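Particle-associated lyase (Acinetobacter bacteriophage AP22, PDB 4Y9V) probably cleaves the capsular polysaccharide of Acinetobacter baumannii as the tailspike lyase of the phage, working as a trimer with a right-handed beta-helix in each subunit. Local coordinates at residues E176-S179 against V185-F188; R190-Y195 against C315-V320. All blocks are in the same frame, centred on the assembly; numbering follows the deposited sequence. Where two conformers were deposited one is given.

Interaction 1 of 2, residues E176-S179 against V185-F188; sequences EVAS and VKFF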
loop_
_atom_site.group_PDB
_atom_site.type_symbol
_atom_site.label_atom_id
_atom_site.label_comp_id
_atom_site.label_asym_id
_atom_site.label_seq_id
_atom_site.Cartn_x
_atom_site.Cartn_y
_atom_site.Cartn_z
ATOM N N GLU A 176 18.094 -5.762 19.868
ATOM C CA GLU A 176 18.279 -4.796 20.952
ATOM C C GLU A 176 17.823 -5.427 22.264
ATOM O O GLU A 176 16.756 -6.014 22.363
ATOM C CB GLU A 176 17.518 -3.499 20.696
ATOM C CG GLU A 176 17.725 -2.499 21.826
ATOM C CD GLU A 176 17.137 -1.148 21.526
ATOM O OE1 GLU A 176 17.780 -0.439 20.753
ATOM O OE2 GLU A 176 16.084 -0.833 22.051
ATOM N N VAL A 177 18.682 -5.291 23.282
ATOM C CA VAL A 177 18.427 -5.902 24.572
ATOM C C VAL A 177 17.336 -5.148 25.333
ATOM O O VAL A 177 17.413 -3.934 25.525
ATOM C CB VAL A 177 19.726 -5.930 25.387
ATOM C CG1 VAL A 177 19.475 -6.496 26.783
ATOM C CG2 VAL A 177 20.770 -6.744 24.663
ATOM N N ALA A 178 16.346 -5.902 25.807
ATOM C CA ALA A 178 15.283 -5.415 26.670
ATOM C C ALA A 178 15.618 -5.562 28.153
ATOM O O ALA A 178 15.274 -4.702 28.960
ATOM C CB ALA A 178 13.979 -6.105 26.348
ATOM N N SER A 179 16.246 -6.670 28.560
ATOM C CA SER A 179 16.616 -6.871 29.951
ATOM C C SER A 179 17.648 -7.989 30.009
ATOM O O SER A 179 17.739 -8.821 29.117
ATOM C CB SER A 179 15.433 -7.162 30.834
ATOM O OG SER A 179 14.853 -8.418 30.486
ATOM N N VAL A 185 19.248 -13.117 28.371
ATOM C CA VAL A 185 19.076 -11.875 27.628
ATOM C C VAL A 185 17.692 -11.877 26.998
ATOM O O VAL A 185 17.412 -12.730 26.137
ATOM C CB VAL A 185 20.151 -11.763 26.553
ATOM C CG1 VAL A 185 19.979 -10.471 25.745
ATOM C CG2 VAL A 185 21.543 -11.830 27.183
ATOM N N LYS A 186 16.810 -10.978 27.432
ATOM C CA LYS A 186 15.525 -10.788 26.750
ATOM C C LYS A 186 15.728 -9.689 25.735
ATOM O O LYS A 186 16.356 -8.651 26.076
ATOM C CB LYS A 186 14.444 -10.434 27.769
ATOM C CG LYS A 186 13.044 -10.424 27.186
ATOM C CD LYS A 186 11.961 -10.235 28.232
ATOM C CE LYS A 186 10.561 -10.402 27.658
ATOM N NZ LYS A 186 9.503 -10.227 28.659
ATOM N N PHE A 187 15.250 -9.874 24.517
ATOM C CA PHE A 187 15.423 -8.882 23.457
ATOM C C PHE A 187 14.053 -8.480 22.926
ATOM O O PHE A 187 13.067 -9.181 23.076
ATOM C CB PHE A 187 16.367 -9.388 22.348
ATOM C CG PHE A 187 15.868 -10.600 21.581
ATOM C CD1 PHE A 187 16.137 -11.885 21.992
ATOM C CD2 PHE A 187 15.113 -10.422 20.419
ATOM C CE1 PHE A 187 15.692 -12.978 21.262
ATOM C CE2 PHE A 187 14.674 -11.483 19.699
ATOM C CZ PHE A 187 14.953 -12.766 20.126
ATOM N N PHE A 188 14.014 -7.315 22.271
ATOM C CA PHE A 188 12.787 -6.826 21.686
ATOM C C PHE A 188 12.472 -7.563 20.388
ATOM O O PHE A 188 13.343 -7.772 19.521
ATOM C CB PHE A 188 12.890 -5.322 21.429
ATOM C CG PHE A 188 12.800 -4.525 22.704
ATOM C CD1 PHE A 188 11.602 -4.363 23.352
ATOM C CD2 PHE A 188 13.932 -3.917 23.250
ATOM C CE1 PHE A 188 11.505 -3.607 24.520
ATOM C CE2 PHE A 188 13.847 -3.171 24.406
ATOM C CZ PHE A 188 12.618 -2.997 25.035
HETATM O O HOH W 1 15.516 -6.603 18.858
#
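Two antiparallel strands of a hairpin, 172-181 and 184-187, pair here through V177 with F187 and S179 with K186, and between those pairs the register slips by one residue. The slip is a classic beta bulge: A178 N and S179 N both turn to K186 O, at 2.8 Å and 3.2 Å, and both come from the same face of that carbonyl's plane. K186 N returns a bond to S179 O. Beyond the bulge F188 N meets E176 O at 3.0 Å, lying nearly in line with the E176 C=O bond, and a water bridges E176 N to F188 O. The axes of the two short segments run at 116° to each other, consistent with the added twist a bulge gives a strand. This hairpin belongs to the Ig-like tailspike domain, which stands out to one side of the pectin lyase-like beta-helix.

The bulge turns the methyl of A178 onto the F188 ring. CB of A178 stands 3.6 Å from the centroid of the F188 ring, a CH-pi contact over one face. CG of F188 is anti to its own carbonyl carbon (chi1 -74°), which brings the ring face to the A178 methyl. The E176 carboxylate passes the same ring with its plane 79° from it; OE2 is hydrogen-bonded to N296 of the second subunit. S179 OG lies 3.4 Å from K186 CB, alongside the start of the extended lysine chain, whose NZ ends in a salt bridge to E328 of the second subunit. V177 CG2 touches V185 CG1 at 4.0 Å, the two valines crossing at about a right angle and both packing on I146.

Interaction 2 of 2, residues R190-Y195 against C315-V320; sequences RAYDNY and CRNGYV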
loop_
_atom_site.group_PDB
_atom_site.type_symbol
_atom_site.label_atom_id
_atom_site.label_comp_id
_atom_site.label_asym_id
_atom_site.label_seq_id
_atom_site.Cartn_x
_atom_site.Cartn_y
_atom_site.Cartn_z
ATOM N N ARG A 190 10.938 -10.801 17.983
ATOM C CA ARG A 190 10.946 -12.243 17.958
ATOM C C ARG A 190 12.039 -12.692 16.998
ATOM O O ARG A 190 12.357 -12.028 15.993
ATOM C CB ARG A 190 9.570 -12.846 17.532
ATOM C CG ARG A 190 8.422 -12.390 18.414
ATOM C CD ARG A 190 8.537 -12.961 19.846
ATOM N NE ARG A 190 7.413 -12.527 20.690
ATOM C CZ ARG A 190 7.356 -11.371 21.364
ATOM N NH1 ARG A 190 8.368 -10.530 21.343
ATOM N NH2 ARG A 190 6.273 -11.075 22.048
ATOM N N ALA A 191 12.647 -13.834 17.296
ATOM C CA ALA A 191 13.748 -14.329 16.468
ATOM C C ALA A 191 13.282 -14.557 15.030
ATOM O O ALA A 191 12.214 -15.108 14.778
ATOM C CB ALA A 191 14.215 -15.664 17.038
ATOM N N TYR A 192 14.154 -14.191 14.088
ATOM C CA TYR A 192 13.893 -14.401 12.690
ATOM C C TYR A 192 14.396 -15.732 12.173
ATOM O O TYR A 192 14.102 -16.102 11.017
ATOM C CB TYR A 192 14.476 -13.252 11.820
ATOM C CG TYR A 192 13.669 -12.003 11.988
ATOM C CD1 TYR A 192 12.560 -11.772 11.202
ATOM C CD2 TYR A 192 13.941 -11.063 12.949
ATOM C CE1 TYR A 192 11.749 -10.671 11.326
ATOM C CE2 TYR A 192 13.127 -9.952 13.127
ATOM C CZ TYR A 192 12.043 -9.770 12.312
ATOM O OH TYR A 192 11.229 -8.640 12.521
ATOM N N ASP A 193 15.118 -16.496 12.963
ATOM C CA ASP A 193 15.672 -17.772 12.537
ATOM C C ASP A 193 15.865 -18.656 13.765
ATOM O O ASP A 193 15.720 -18.222 14.894
ATOM C CB ASP A 193 16.975 -17.555 11.738
ATOM C CG ASP A 193 17.357 -18.619 10.729
ATOM O OD1 ASP A 193 16.701 -19.693 10.704
ATOM O OD2 ASP A 193 18.333 -18.370 9.974
ATOM N N ASN A 194 16.172 -19.927 13.470
ATOM C CA ASN A 194 16.567 -20.892 14.472
ATOM C C ASN A 194 18.089 -20.830 14.667
ATOM O O ASN A 194 18.831 -20.767 13.678
ATOM C CB ASN A 194 16.244 -22.315 13.993
ATOM C CG ASN A 194 14.764 -22.480 13.778
ATOM O OD1 ASN A 194 13.970 -22.326 14.704
ATOM N ND2 ASN A 194 14.354 -22.771 12.550
ATOM N N TYR A 195 18.532 -20.910 15.910
ATOM C CA TYR A 195 19.956 -20.949 16.248
ATOM C C TYR A 195 20.127 -21.920 17.407
ATOM O O TYR A 195 19.408 -21.809 18.402
ATOM C CB TYR A 195 20.518 -19.580 16.655
ATOM C CG TYR A 195 20.240 -18.463 15.688
ATOM C CD1 TYR A 195 21.056 -18.177 14.606
ATOM C CD2 TYR A 195 19.098 -17.671 15.839
ATOM C CE1 TYR A 195 20.747 -17.139 13.741
ATOM C CE2 TYR A 195 18.794 -16.643 14.986
ATOM C CZ TYR A 195 19.636 -16.362 13.917
ATOM O OH TYR A 195 19.373 -15.354 13.026
ATOM N N CYS A 315 19.862 -9.729 5.145
ATOM C CA CYS A 315 19.047 -8.514 5.131
ATOM C C CYS A 315 17.583 -8.879 5.415
ATOM O O CYS A 315 17.059 -9.846 4.877
ATOM C CB CYS A 315 19.042 -7.825 3.769
ATOM S SG CYS A 315 20.662 -7.151 3.297
ATOM N N ARG A 316 16.918 -8.025 6.193
ATOM C CA ARG A 316 15.502 -8.281 6.497
ATOM C C ARG A 316 14.860 -6.982 6.916
ATOM O O ARG A 316 15.518 -6.047 7.430
ATOM C CB ARG A 316 15.337 -9.468 7.465
ATOM C CG ARG A 316 16.108 -9.314 8.749
ATOM C CD ARG A 316 15.797 -10.432 9.717
ATOM N NE ARG A 316 15.931 -11.786 9.202
ATOM C CZ ARG A 316 16.980 -12.578 9.401
ATOM N NH1 ARG A 316 18.068 -12.140 9.976
ATOM N NH2 ARG A 316 16.906 -13.845 9.012
ATOM N N ASN A 317 13.540 -6.917 6.730
ATOM C CA ASN A 317 12.678 -5.789 7.070
ATOM C C ASN A 317 13.026 -4.564 6.242
ATOM O O ASN A 317 13.178 -3.446 6.748
ATOM C CB ASN A 317 12.657 -5.494 8.552
ATOM C CG ASN A 317 12.025 -6.597 9.370
ATOM O OD1 ASN A 317 11.148 -7.331 8.878
ATOM N ND2 ASN A 317 12.445 -6.717 10.617
ATOM N N GLY A 318 13.096 -4.758 4.932
ATOM C CA GLY A 318 13.334 -3.680 3.991
ATOM C C GLY A 318 12.050 -3.202 3.344
ATOM O O GLY A 318 11.184 -4.020 2.998
ATOM N N TYR A 319 11.904 -1.900 3.135
ATOM C CA TYR A 319 10.726 -1.336 2.499
ATOM C C TYR A 319 11.161 -0.170 1.601
ATOM O O TYR A 319 11.555 0.870 2.124
ATOM C CB TYR A 319 9.710 -0.934 3.579
ATOM C CG TYR A 319 8.457 -0.334 2.970
ATOM C CD1 TYR A 319 7.540 -1.142 2.323
ATOM C CD2 TYR A 319 8.173 1.010 2.936
ATOM C CE1 TYR A 319 6.401 -0.673 1.724
ATOM C CE2 TYR A 319 7.040 1.475 2.340
ATOM C CZ TYR A 319 6.127 0.632 1.716
ATOM O OH TYR A 319 4.991 1.152 1.155
ATOM N N VAL A 320 11.115 -0.369 0.299
ATOM C CA VAL A 320 11.481 0.645 -0.710
ATOM C C VAL A 320 10.207 1.052 -1.419
ATOM O O VAL A 320 9.484 0.183 -1.911
ATOM C CB VAL A 320 12.515 0.064 -1.700
ATOM C CG1 VAL A 320 12.847 1.094 -2.756
ATOM C CG2 VAL A 320 13.779 -0.434 -0.972
HETATM O O HOH W 2 9.213 -8.450 10.539
HETATM O O HOH W 3 19.129 -15.677 10.101
#
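Y192 reaches across to R316 and N317, each atom from CB outward meeting one of them. CB sits over one face of the R316 guanidinium, 3.3 Å from R316 NE. At CG the neighbour becomes the arginine's aliphatic part: R316 CD lies over one face of the Y192 ring, 3.9 Å from its centroid and 25° off the normal, a CH-pi contact. The two side chains slide past each other in opposite directions, ring and guanidinium planes only 23° apart, and the arginine bends at chi3 (52°) to lie along the tyrosine in this way. At the far end Y192 OH accepts a nearly straight hydrogen bond of 3.0 Å from N317 ND2, the hydroxyl oxygen lying in the plane of the N317 amide. A water then donates to N317 OD1 and accepts from Y192 OH at 2.8 Å, closing a small ring of bonds that fixes both the amide and the hydroxyl.

The guanidinium is gripped further by its own partners: NE makes a salt bridge with E341, and NH1 bonds to the carbonyl of G172. R316 NH2 donates a hydrogen bond of 3.1 Å to the oxygen of a second water. That water donates in turn to D193 OD2 and Y195 OH, and so links R316 to D193, whose carboxylate would probably add to the stabilisation of the positive charge. N317 stands where the chain turns a corner between strands 315-316 and 318-321, the kind of turn that separates the faces of a parallel beta-helix, and here a loop of the Ig-like domain docks against one coil of the pectin lyase-like beta-helix.

How the interactions relate
Coming from the N terminus, the chain runs along strand 172-181, turns, and returns on strand 184-187; interaction 1 closes this short hairpin, with five residues between its segments. Almost at once 190-195 follows, in the loop before strand 201-207; its partner 315-320 comes only after 119 intervening residues, where interaction 2 closes a far longer loop. The two are in series, neither enclosing nor crossing the other, and their centres lie 16 Å apart. Interaction 1 shapes the Ig-like domain internally, whereas interaction 2 ties that domain to the beta-helix. Both also touch the second subunit, so the hairpin and the docked loop alike lie near the trimer's interface.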